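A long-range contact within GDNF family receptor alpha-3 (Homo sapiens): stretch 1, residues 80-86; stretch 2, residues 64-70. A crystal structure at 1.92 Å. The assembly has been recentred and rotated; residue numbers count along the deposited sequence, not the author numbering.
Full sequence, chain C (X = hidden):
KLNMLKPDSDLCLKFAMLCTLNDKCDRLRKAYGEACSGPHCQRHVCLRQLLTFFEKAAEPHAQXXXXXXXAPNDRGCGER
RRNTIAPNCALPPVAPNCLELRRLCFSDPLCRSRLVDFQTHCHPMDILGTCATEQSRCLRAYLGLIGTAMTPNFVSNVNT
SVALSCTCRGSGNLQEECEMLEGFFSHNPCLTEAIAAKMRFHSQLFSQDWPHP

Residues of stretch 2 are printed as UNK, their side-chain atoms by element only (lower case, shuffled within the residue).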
# COMPACT_ATOMS: atom_id res chain seq x y z
N ARG C 80 29.67 4.83 30.84
CA ARG C 80 29.48 4.34 29.45
C ARG C 80 30.51 3.25 29.13
O ARG C 80 30.15 2.16 28.70
CB ARG C 80 29.61 5.48 28.45
CG ARG C 80 29.72 4.97 27.04
CD ARG C 80 29.66 6.08 26.04
NE ARG C 80 29.14 5.37 24.91
CZ ARG C 80 27.90 5.40 24.48
NH1 ARG C 80 26.98 6.25 24.95
NH2 ARG C 80 27.64 4.61 23.48
N ARG C 81 31.77 3.54 29.39
CA ARG C 81 32.84 2.56 29.09
C ARG C 81 32.63 1.26 29.81
O ARG C 81 32.77 0.18 29.20
CB ARG C 81 34.22 3.07 29.53
CG ARG C 81 35.36 2.21 29.09
CD ARG C 81 36.67 2.97 29.33
NE ARG C 81 36.82 3.25 30.77
CZ ARG C 81 37.67 4.14 31.25
NH1 ARG C 81 38.45 4.87 30.41
NH2 ARG C 81 37.75 4.31 32.56
N ARG C 82 32.28 1.33 31.10
CA ARG C 82 32.05 0.10 31.91
C ARG C 82 30.83 -0.73 31.46
O ARG C 82 30.73 -1.96 31.71
CB ARG C 82 31.88 0.55 33.40
CG ARG C 82 32.01 -0.55 34.41
CD ARG C 82 31.81 0.03 35.83
NE ARG C 82 30.50 0.60 36.08
CZ ARG C 82 29.41 -0.13 36.29
NH1 ARG C 82 29.51 -1.47 36.27
NH2 ARG C 82 28.23 0.43 36.51
N ASN C 83 29.86 -0.07 30.84
CA ASN C 83 28.66 -0.79 30.35
C ASN C 83 28.58 -1.10 28.88
O ASN C 83 27.56 -1.66 28.42
CB ASN C 83 27.41 -0.05 30.80
CG ASN C 83 27.23 -0.16 32.32
OD1 ASN C 83 26.78 -1.19 32.80
ND2 ASN C 83 27.68 0.85 33.07
N THR C 84 29.64 -0.74 28.18
CA THR C 84 29.73 -0.96 26.75
C THR C 84 29.50 -2.40 26.32
O THR C 84 28.82 -2.61 25.30
CB THR C 84 31.01 -0.31 26.16
OG1 THR C 84 30.87 1.10 26.24
CG2 THR C 84 31.23 -0.72 24.70
N ILE C 85 30.03 -3.39 27.06
CA ILE C 85 29.78 -4.80 26.74
C ILE C 85 28.53 -5.38 27.40
O ILE C 85 28.33 -6.60 27.43
CB ILE C 85 31.03 -5.76 27.04
CG1 ILE C 85 31.48 -5.80 28.54
CG2 ILE C 85 32.24 -5.43 26.13
CD1 ILE C 85 32.47 -6.83 28.82
N ALA C 86 27.69 -4.50 27.96
CA ALA C 86 26.44 -4.94 28.65
C ALA C 86 26.72 -6.00 29.76
O ALA C 86 26.19 -7.12 29.69
CB ALA C 86 25.43 -5.49 27.61
N UNK C 64 38.68 1.12 19.81
CA UNK C 64 38.19 2.49 20.04
C UNK C 64 36.91 2.45 20.89
O UNK C 64 36.72 3.28 21.81
N UNK C 65 36.05 1.51 20.55
CA UNK C 65 34.75 1.39 21.21
C UNK C 65 34.96 1.12 22.74
O UNK C 65 34.32 1.71 23.65
c UNK C 65 32.61 -0.02 21.20
c UNK C 65 34.00 0.20 20.57
c UNK C 65 31.93 -1.35 20.79
c UNK C 65 31.69 1.18 20.94
N UNK C 66 35.82 0.17 23.02
CA UNK C 66 35.97 -0.28 24.42
C UNK C 66 37.07 0.39 25.20
O UNK C 66 36.87 0.71 26.41
c UNK C 66 36.28 -4.05 25.53
c UNK C 66 36.14 -2.50 25.75
c UNK C 66 34.88 -2.20 26.48
c UNK C 66 36.17 -1.80 24.37
N UNK C 67 38.21 0.67 24.55
CA UNK C 67 39.42 1.21 25.24
C UNK C 67 39.45 2.68 25.06
O UNK C 67 40.43 3.25 24.66
c UNK C 67 41.99 -1.67 24.32
c UNK C 67 40.73 0.56 24.77
c UNK C 67 40.71 -0.98 24.82
c UNK C 67 40.33 -1.50 26.21
N UNK C 68 38.34 3.31 25.45
CA UNK C 68 38.17 4.75 25.16
C UNK C 68 38.54 5.54 26.40
O UNK C 68 38.32 5.06 27.59
c UNK C 68 36.73 5.03 24.67
s UNK C 68 35.44 4.38 25.78
N UNK C 69 39.18 6.69 26.20
CA UNK C 69 39.70 7.44 27.34
C UNK C 69 38.63 8.34 28.01
O UNK C 69 37.80 8.88 27.30
c UNK C 69 40.29 8.56 25.32
c UNK C 69 40.77 8.32 26.68
c UNK C 69 39.47 7.35 24.90
N UNK C 70 38.71 8.52 29.35
CA UNK C 70 37.78 9.33 30.14
C UNK C 70 38.56 10.23 31.06
O UNK C 70 39.50 9.78 31.72
c UNK C 70 36.84 8.46 31.00
s UNK C 70 35.69 7.43 30.00
O HOH W 1 40.37 6.89 30.87

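Position 64, within a helix that begins earlier in the chain, has backbone atoms only and no side-chain atom at all. Nothing of stretch 1 lies near the place where a CB would stand. The residue is glycine, Gly64.

Position 65 carries four carbons, forked at the second, with no heteroatom. Its CA-to-CB bond runs sideways to stretch 1, but the end of the side chain comes nearer, and the carbon at the fork lies 3.8 Å from CG2 of Thr84. Four carbons branching one bond beyond CB make this a leucine, Leu65, and the carbon that meets Thr84 CG2 is its CG.

Position 66 also has four carbons forked at the second. Again the CA-to-CB bond points sideways while the tip approaches stretch 1: one terminal carbon is 4.2 Å from Ile85 CG2 and 4.3 Å from Thr84 CB. This is Leu66, and the carbon is CD1. With chi1 t and chi2 p, the side chain sets CD1 against both residues. Its backbone takes part as well, since Leu66 O lies 3.4 Å from Arg81 CG, packing against the aliphatic part of the arginine.

Position 67 is the first residue after the helix to leave helical phi/psi. It too shows four carbons forked at the second, which identifies Leu67, but its CA-to-CB bond points away from stretch 1 and the side chain makes no contact there.

Position 68 has one carbon followed by one sulfur. The sulfur sits 4.0 Å from Arg81 CG. A single carbon ending in sulfur defines cysteine, so this is Cys68, and its SG is bonded covalently to a group elsewhere in the structure. Its amide forms a weak backbone hydrogen bond to Leu66 O (N to O, 3.1 Å), while its own carbonyl is left to face the arginine.

At position 69 three carbons close a ring onto the backbone nitrogen, the signature of proline. Pro69 directs its CB away from stretch 1; its CA lies 4.2 Å from Arg81 NH1, at the edge of the guanidinium.

Position 70 again has one carbon and one sulfur, now with CB pointing toward stretch 1. The sulfur is 3.8 Å from Arg81 NH1, over one face of the guanidinium. This is Cys70, whose SG is likewise bonded covalently elsewhere.

The contact is organized around Arg81, which reaches from its helix along the chain leaving the other helix. Its NH1 donates a hydrogen bond to Cys68 O (2.8 Å, 162°), nearly straight and near the guanidinium plane, so the charged group meets a backbone carbonyl rather than an acidic side chain. Water 1 extends this link, accepting from both Arg81 NH1 and Cys70 N, each 2.8 Å from its oxygen. Beside this polar site, Thr84 packs against Leu65 and Leu66, and Ile85 against Leu66. Thr84 OG1 donates to Arg80 O (2.8 Å), using the hydroxyl's proton within its own stretch, while Thr84 CG2 meets Leu65.

Stretch 2 64-70: GLLLCPC
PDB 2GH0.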